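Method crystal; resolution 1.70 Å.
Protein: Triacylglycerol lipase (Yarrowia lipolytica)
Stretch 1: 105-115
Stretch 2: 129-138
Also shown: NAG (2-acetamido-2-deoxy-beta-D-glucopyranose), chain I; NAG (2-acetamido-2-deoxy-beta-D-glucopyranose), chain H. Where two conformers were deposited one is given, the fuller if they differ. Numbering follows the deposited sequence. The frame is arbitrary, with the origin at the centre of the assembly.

Stretch 1 (105-115) LTNFDLAANIS
Stretch 2, residues 129-138: FIQSYNNTYN

Stretch 1 leaves a strand at Asn107, makes a 3-10 turn over 108-110 and ends in loop, packing against one side of the continuous helix 129-138 with 465 Å² buried in total. Thr106 (chi1 m) directs its CA-to-CB bond toward the helix, and its CG2 lies 3.5 Å from CD1 of Ile130 (chi1 m, chi2 t). The CA-to-CB bond of Asn107 (phi/psi -71/131, chi1 t) points away from the helix; Asn107 OD1 accepts a hydrogen bond from the backbone N of Asp109 at 3.0 Å, and Asn107 O accepts a hydrogen bond from Leu110 N at 3.0 Å, at the start of the 3-10 segment.

Phe108 (-60/-20, chi1 t, chi2 44°) leaves the backbone sideways, yet its ring reaches Tyr133 (chi1 t, chi2 76°). The pair is edge-to-face, with the Phe108 edge toward the Tyr133 face, centroids 5.4 Å apart and planes at 68°. Leu110 (-77/-11) contributes its O, which accepts a hydrogen bond from N2 of the chain I NAG at 3.1 Å; that sugar is bonded through C1 to Asn134 ND2 (1.5 Å).

Ala111 (-82/159) opens a type II turn to Ile114, closed by Ile114 N to Ala111 O at 3.3 Å. Ala111 CB lies 3.6 Å from Tyr133 CE2 and 3.9 Å from Ile130 CG2. Ala112 (-56/139) sets the register, its CA 5.9 Å from that of Asn134. Two hydrogen bonds hold its backbone: Ala112 N donates to Asn134 OD1 (2.8 Å, 173°, nearly linear), and Tyr133 OH donates to Ala112 O (2.6 Å). The CA-to-CB bond of Ala112 points toward the helix, and Ala112 CB is 3.6 Å from Tyr137 CD2 (chi1 t, chi2 93°).

Asn113 takes the left-handed conformation (67/3), with chi1 at -133°; its CG is 3.4 Å from Tyr137 OH, and its ND2 is bonded to C1 of the chain H NAG (1.5 Å), whose C8 approaches Tyr137 CE1 at 3.5 Å.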

ATOM      1  N   LEU A 105     -18.351   8.341   4.482  1.00 41.34           N
ATOM      2  CA  LEU A 105     -17.352   8.682   3.449  1.00 38.47           C
ATOM      3  C   LEU A 105     -17.169  10.206   3.321  1.00 37.69           C
ATOM      4  O   LEU A 105     -18.161  10.938   3.232  1.00 38.03           O
ATOM      5  CB  LEU A 105     -17.713   7.994   2.143  1.00 38.28           C
ATOM      6  CG  LEU A 105     -17.273   6.512   2.259  1.00 37.59           C
ATOM      7  CD1 LEU A 105     -18.479   5.591   2.446  1.00 37.33           C
ATOM      8  CD2 LEU A 105     -16.482   6.089   1.006  1.00 31.68           C
ATOM      9  N   THR A 106     -15.905  10.663   3.316  1.00 34.03           N
ATOM     10  CA  THR A 106     -15.473  12.070   3.434  1.00 32.48           C
ATOM     11  C   THR A 106     -14.732  12.482   2.180  1.00 31.60           C
ATOM     12  O   THR A 106     -14.008  11.622   1.614  1.00 27.42           O
ATOM     13  CB  THR A 106     -14.435  12.141   4.541  1.00 32.66           C
ATOM     14  OG1 THR A 106     -15.012  11.738   5.789  1.00 39.25           O
ATOM     15  CG2 THR A 106     -13.741  13.552   4.658  1.00 32.88           C
ATOM     16  N   ASN A 107     -14.815  13.764   1.756  1.00 29.08           N
ATOM     17  CA  ASN A 107     -14.104  14.176   0.552  1.00 28.69           C
ATOM     18  C   ASN A 107     -12.624  14.204   0.799  1.00 26.51           C
ATOM     19  O   ASN A 107     -12.166  14.787   1.799  1.00 26.18           O
ATOM     20  CB  ASN A 107     -14.576  15.553  -0.014  1.00 29.47           C
ATOM     21  CG  ASN A 107     -14.260  15.698  -1.519  1.00 33.22           C
ATOM     22  OD1 ASN A 107     -13.101  15.844  -1.926  1.00 37.38           O
ATOM     23  ND2 ASN A 107     -15.299  15.610  -2.351  1.00 38.13           N
ATOM     24  N   PHE A 108     -11.835  13.586  -0.105  1.00 27.89           N
ATOM     25  CA  PHE A 108     -10.367  13.597   0.096  1.00 27.95           C
ATOM     26  C   PHE A 108      -9.773  15.003   0.133  1.00 28.70           C
ATOM     27  O   PHE A 108      -8.690  15.198   0.684  1.00 28.13           O
ATOM     28  CB  PHE A 108      -9.596  12.727  -0.955  1.00 28.41           C
ATOM     29  CG  PHE A 108      -8.146  12.467  -0.600  1.00 26.77           C
ATOM     30  CD1 PHE A 108      -7.769  12.113   0.681  1.00 26.23           C
ATOM     31  CD2 PHE A 108      -7.130  12.562  -1.572  1.00 27.27           C
ATOM     32  CE1 PHE A 108      -6.408  11.898   1.014  1.00 27.04           C
ATOM     33  CE2 PHE A 108      -5.813  12.337  -1.237  1.00 23.61           C
ATOM     34  CZ  PHE A 108      -5.444  12.023   0.035  1.00 25.40           C
ATOM     35  N   ASP A 109     -10.495  16.012  -0.408  1.00 30.13           N
ATOM     36  CA  ASP A 109      -9.945  17.360  -0.325  1.00 30.87           C
ATOM     37  C   ASP A 109      -9.945  17.945   1.105  1.00 30.49           C
ATOM     38  O   ASP A 109      -9.311  18.978   1.378  1.00 30.95           O
ATOM     39  CB  ASP A 109     -10.551  18.324  -1.386  1.00 32.62           C
ATOM     40  CG  ASP A 109     -12.036  18.596  -1.166  1.00 36.41           C
ATOM     41  OD1 ASP A 109     -12.483  18.521   0.001  1.00 34.55           O
ATOM     42  OD2 ASP A 109     -12.760  18.893  -2.177  1.00 42.34           O
ATOM     43  N   LEU A 110     -10.569  17.267   2.048  1.00 28.23           N
ATOM     44  CA  LEU A 110     -10.418  17.659   3.437  1.00 28.34           C
ATOM     45  C   LEU A 110      -9.101  17.226   4.045  1.00 27.71           C
ATOM     46  O   LEU A 110      -8.751  17.673   5.125  1.00 27.69           O
ATOM     47  CB  LEU A 110     -11.634  17.196   4.267  1.00 28.09           C
ATOM     48  CG  LEU A 110     -12.958  17.840   3.770  1.00 31.93           C
ATOM     49  CD1 LEU A 110     -14.146  17.122   4.413  1.00 33.67           C
ATOM     50  CD2 LEU A 110     -13.031  19.376   4.012  1.00 36.30           C
ATOM     51  N   ALA A 111      -8.341  16.364   3.338  1.00 26.10           N
ATOM     52  CA  ALA A 111      -7.097  15.809   3.909  1.00 24.43           C
ATOM     53  C   ALA A 111      -5.944  16.790   3.757  1.00 24.51           C
ATOM     54  O   ALA A 111      -5.985  17.668   2.874  1.00 24.89           O
ATOM     55  CB  ALA A 111      -6.755  14.528   3.178  1.00 23.94           C
ATOM     56  N   ALA A 112      -4.910  16.629   4.573  1.00 22.77           N
ATOM     57  CA  ALA A 112      -3.750  17.537   4.565  1.00 23.46           C
ATOM     58  C   ALA A 112      -3.105  17.632   3.157  1.00 25.82           C
ATOM     59  O   ALA A 112      -2.941  16.612   2.435  1.00 23.49           O
ATOM     60  CB  ALA A 112      -2.704  17.098   5.547  1.00 23.95           C
ATOM     61  N   ASN A 113      -2.721  18.875   2.793  1.00 25.68           N
ATOM     62  CA  ASN A 113      -2.041  19.113   1.510  1.00 25.96           C
ATOM     63  C   ASN A 113      -2.833  18.897   0.241  1.00 26.13           C
ATOM     64  O   ASN A 113      -2.284  19.024  -0.872  1.00 25.52           O
ATOM     65  CB  ASN A 113      -0.681  18.311   1.444  1.00 24.68           C
ATOM     66  CG  ASN A 113       0.448  19.177   0.957  1.00 27.92           C
ATOM     67  OD1 ASN A 113       0.412  20.414   1.165  1.00 25.28           O
ATOM     68  ND2 ASN A 113       1.461  18.566   0.279  1.00 23.23           N
ATOM     69  N   ILE A 114      -4.110  18.561   0.352  1.00 25.75           N
ATOM     70  CA  ILE A 114      -4.942  18.437  -0.805  1.00 25.82           C
ATOM     71  C   ILE A 114      -5.782  19.695  -1.026  1.00 30.72           C
ATOM     72  O   ILE A 114      -6.689  19.976  -0.256  1.00 30.50           O
ATOM     73  CB  ILE A 114      -5.887  17.253  -0.702  1.00 27.27           C
ATOM     74  CG1 ILE A 114      -5.126  15.992  -0.256  1.00 23.56           C
ATOM     75  CG2 ILE A 114      -6.634  17.064  -1.964  1.00 24.56           C
ATOM     76  CD1 ILE A 114      -3.965  15.533  -1.196  1.00 29.44           C
ATOM     77  N   SER A 115      -5.508  20.404  -2.099  1.00 32.73           N
ATOM     78  CA  SER A 115      -6.246  21.657  -2.381  1.00 35.75           C
ATOM     79  C   SER A 115      -7.692  21.373  -2.797  1.00 37.73           C
ATOM     80  O   SER A 115      -8.002  20.328  -3.377  1.00 37.44           O
ATOM     81  CB  SER A 115      -5.502  22.457  -3.462  1.00 35.70           C
ATOM     82  OG  SER A 115      -5.813  21.949  -4.749  1.00 36.35           O
ATOM     83  N   PHE A 129      -9.476   6.006   6.920  1.00 17.11           N
ATOM     84  CA  PHE A 129      -8.253   5.936   6.016  1.00 16.71           C
ATOM     85  C   PHE A 129      -7.755   7.341   5.794  1.00 18.19           C
ATOM     86  O   PHE A 129      -6.541   7.546   5.707  1.00 16.91           O
ATOM     87  CB  PHE A 129      -8.595   5.277   4.681  1.00 15.92           C
ATOM     88  CG  PHE A 129      -8.996   3.808   4.850  1.00 16.29           C
ATOM     89  CD1 PHE A 129      -8.424   3.050   5.861  1.00 18.52           C
ATOM     90  CD2 PHE A 129      -9.943   3.243   4.025  1.00 20.40           C
ATOM     91  CE1 PHE A 129      -8.826   1.765   6.053  1.00 18.90           C
ATOM     92  CE2 PHE A 129     -10.343   1.886   4.236  1.00 23.62           C
ATOM     93  CZ  PHE A 129      -9.752   1.197   5.252  1.00 19.79           C
ATOM     94  N   ILE A 130      -8.666   8.330   5.759  1.00 18.21           N
ATOM     95  CA  ILE A 130      -8.177   9.723   5.716  1.00 19.85           C
ATOM     96  C   ILE A 130      -7.414  10.051   6.929  1.00 19.74           C
ATOM     97  O   ILE A 130      -6.390  10.758   6.865  1.00 18.88           O
ATOM     98  CB  ILE A 130      -9.326  10.775   5.539  1.00 19.40           C
ATOM     99  CG1 ILE A 130     -10.050  10.455   4.246  1.00 25.32           C
ATOM    100  CG2 ILE A 130      -8.746  12.256   5.653  1.00 27.69           C
ATOM    101  CD1 ILE A 130     -10.980  11.558   3.750  1.00 30.56           C
ATOM    102  N   GLN A 131      -7.862   9.587   8.110  1.00 18.36           N
ATOM    103  CA  GLN A 131      -7.064   9.786   9.275  1.00 17.58           C
ATOM    104  C   GLN A 131      -5.647   9.131   9.221  1.00 16.89           C
ATOM    105  O   GLN A 131      -4.659   9.666   9.754  1.00 18.85           O
ATOM    106  CB  GLN A 131      -7.798   9.273  10.532  1.00 17.87           C
ATOM    107  CG  GLN A 131      -6.991   9.346  11.836  1.00 21.49           C
ATOM    108  CD  GLN A 131      -6.495  10.746  12.192  1.00 26.19           C
ATOM    109  OE1 GLN A 131      -7.061  11.748  11.746  1.00 30.63           O
ATOM    110  NE2 GLN A 131      -5.425  10.815  12.976  1.00 24.20           N
ATOM    111  N   SER A 132      -5.567   7.933   8.668  1.00 17.37           N
ATOM    112  CA  SER A 132      -4.285   7.249   8.551  0.50 16.13           C
ATOM    113  C   SER A 132      -3.327   8.077   7.657  1.00 16.24           C
ATOM    114  O   SER A 132      -2.160   8.230   7.983  1.00 16.26           O
ATOM    115  CB  SER A 132      -4.514   5.881   7.923  0.50 17.42           C
ATOM    116  OG  SER A 132      -5.561   5.206   8.619  0.50 14.92           O
ATOM    117  N   TYR A 133      -3.907   8.559   6.569  1.00 16.23           N
ATOM    118  CA  TYR A 133      -3.155   9.451   5.582  1.00 16.64           C
ATOM    119  C   TYR A 133      -2.758  10.733   6.351  1.00 17.76           C
ATOM    120  O   TYR A 133      -1.626  11.145   6.372  1.00 16.35           O
ATOM    121  CB  TYR A 133      -3.965   9.789   4.345  1.00 15.46           C
ATOM    122  CG  TYR A 133      -3.306  11.025   3.759  1.00 16.79           C
ATOM    123  CD1 TYR A 133      -2.129  10.910   3.070  1.00 16.72           C
ATOM    124  CD2 TYR A 133      -3.933  12.293   3.857  1.00 15.14           C
ATOM    125  CE1 TYR A 133      -1.452  12.087   2.544  1.00 16.56           C
ATOM    126  CE2 TYR A 133      -3.281  13.439   3.341  1.00 20.21           C
ATOM    127  CZ  TYR A 133      -2.082  13.328   2.692  1.00 20.20           C
ATOM    128  OH  TYR A 133      -1.468  14.463   2.168  1.00 16.90           O
ATOM    129  N   ASN A 134      -3.700  11.331   7.070  1.00 15.89           N
ATOM    130  CA  ASN A 134      -3.329  12.543   7.762  1.00 18.02           C
ATOM    131  C   ASN A 134      -2.314  12.392   8.785  1.00 16.31           C
ATOM    132  O   ASN A 134      -1.477  13.274   8.982  1.00 17.81           O
ATOM    133  CB  ASN A 134      -4.626  13.200   8.362  1.00 18.26           C
ATOM    134  CG  ASN A 134      -4.965  14.483   7.727  1.00 24.63           C
ATOM    135  OD1 ASN A 134      -5.058  14.626   6.507  1.00 23.99           O
ATOM    136  ND2 ASN A 134      -5.248  15.468   8.620  1.00 25.64           N
ATOM    137  N   ASN A 135      -2.411  11.304   9.540  1.00 16.95           N
ATOM    138  CA  ASN A 135      -1.506  11.019  10.569  1.00 16.36           C
ATOM    139  C   ASN A 135      -0.114  10.747   9.990  1.00 15.97           C
ATOM    140  O   ASN A 135       0.884  11.021  10.611  1.00 17.29           O
ATOM    141  CB  ASN A 135      -2.028   9.837  11.468  1.00 16.23           C
ATOM    142  CG  ASN A 135      -1.277   9.701  12.699  1.00 14.41           C
ATOM    143  OD1 ASN A 135      -1.125  10.697  13.547  1.00 20.72           O
ATOM    144  ND2 ASN A 135      -0.803   8.524  12.958  1.00 12.75           N
ATOM    145  N   THR A 136      -0.065  10.188   8.812  1.00 15.12           N
ATOM    146  CA  THR A 136       1.281  10.037   8.166  1.00 13.38           C
ATOM    147  C   THR A 136       1.856  11.458   7.798  1.00 14.31           C
ATOM    148  O   THR A 136       2.962  11.774   8.200  1.00 15.98           O
ATOM    149  CB  THR A 136       1.216   9.225   6.869  1.00 14.39           C
ATOM    150  OG1 THR A 136       0.484   8.031   7.048  1.00 14.38           O
ATOM    151  CG2 THR A 136       2.695   8.832   6.400  1.00 15.48           C
ATOM    152  N   TYR A 137       1.038  12.267   7.170  1.00 15.99           N
ATOM    153  CA  TYR A 137       1.457  13.613   6.724  1.00 17.67           C
ATOM    154  C   TYR A 137       1.947  14.449   7.932  1.00 17.87           C
ATOM    155  O   TYR A 137       3.054  15.054   7.956  1.00 17.51           O
ATOM    156  CB  TYR A 137       0.336  14.269   5.956  1.00 18.02           C
ATOM    157  CG  TYR A 137       0.788  15.586   5.357  1.00 21.24           C
ATOM    158  CD1 TYR A 137       1.289  15.656   4.057  1.00 23.73           C
ATOM    159  CD2 TYR A 137       0.794  16.716   6.134  1.00 26.02           C
ATOM    160  CE1 TYR A 137       1.765  16.867   3.537  1.00 29.58           C
ATOM    161  CE2 TYR A 137       1.278  17.924   5.641  1.00 30.25           C
ATOM    162  CZ  TYR A 137       1.754  17.985   4.338  1.00 33.14           C
ATOM    163  OH  TYR A 137       2.194  19.215   3.867  1.00 33.82           O
ATOM    164  N   ASN A 138       1.128  14.444   9.003  1.00 18.38           N
ATOM    165  CA  ASN A 138       1.491  15.262  10.128  1.00 19.80           C
ATOM    166  C   ASN A 138       2.688  14.828  10.847  1.00 19.83           C
ATOM    167  O   ASN A 138       3.305  15.654  11.524  1.00 21.55           O
ATOM    168  CB  ASN A 138       0.301  15.420  11.106  1.00 22.33           C
ATOM    169  CG  ASN A 138      -0.866  16.168  10.497  1.00 22.23           C
ATOM    170  OD1 ASN A 138      -2.009  15.948  10.908  1.00 29.67           O
ATOM    171  ND2 ASN A 138      -0.625  17.051   9.558  1.00 20.00           N
TER
HETATM  172  C1  NAG I 303      -5.566  16.819   8.196  1.00 26.31           C
HETATM  173  C2  NAG I 303      -6.940  17.288   8.661  1.00 29.33           C
HETATM  174  C3  NAG I 303      -6.995  18.800   8.463  1.00 32.08           C
HETATM  175  C4  NAG I 303      -5.805  19.562   9.045  1.00 31.92           C
HETATM  176  C5  NAG I 303      -4.490  18.946   8.570  1.00 34.54           C
HETATM  177  C6  NAG I 303      -3.237  19.394   9.311  1.00 36.19           C
HETATM  178  C7  NAG I 303      -8.749  15.685   8.462  1.00 29.86           C
HETATM  179  C8  NAG I 303      -9.865  15.104   7.683  1.00 32.81           C
HETATM  180  N2  NAG I 303      -8.019  16.681   7.922  1.00 32.51           N
HETATM  181  O3  NAG I 303      -8.233  19.332   8.968  1.00 33.41           O
HETATM  182  O4  NAG I 303      -5.919  20.877   8.516  1.00 36.39           O
HETATM  183  O5  NAG I 303      -4.516  17.536   8.798  1.00 31.15           O
HETATM  184  O6  NAG I 303      -2.162  19.167   8.425  1.00 34.41           O
HETATM  185  O7  NAG I 303      -8.515  15.250   9.574  1.00 34.10           O
HETATM  186  C1  NAG H 302       2.555  19.417  -0.157  1.00 21.83           C
HETATM  187  C2  NAG H 302       3.748  18.507  -0.529  1.00 21.69           C
HETATM  188  C3  NAG H 302       4.826  19.375  -1.165  1.00 21.35           C
HETATM  189  C4  NAG H 302       4.264  20.167  -2.350  1.00 24.28           C
HETATM  190  C5  NAG H 302       3.137  21.008  -1.801  1.00 26.07           C
HETATM  191  C6  NAG H 302       2.512  22.045  -2.755  1.00 25.71           C
HETATM  192  C7  NAG H 302       4.114  16.557   0.924  1.00 26.30           C
HETATM  193  C8  NAG H 302       4.825  15.985   2.116  1.00 22.95           C
HETATM  194  N2  NAG H 302       4.350  17.840   0.629  1.00 24.59           N
HETATM  195  O3  NAG H 302       5.904  18.514  -1.576  1.00 25.53           O
HETATM  196  O4  NAG H 302       5.269  21.068  -2.823  1.00 25.60           O
HETATM  197  O5  NAG H 302       2.135  20.093  -1.309  1.00 24.70           O
HETATM  198  O6  NAG H 302       2.301  21.421  -3.970  1.00 29.51           O
HETATM  199  O7  NAG H 302       3.332  15.888   0.272  1.00 24.29           O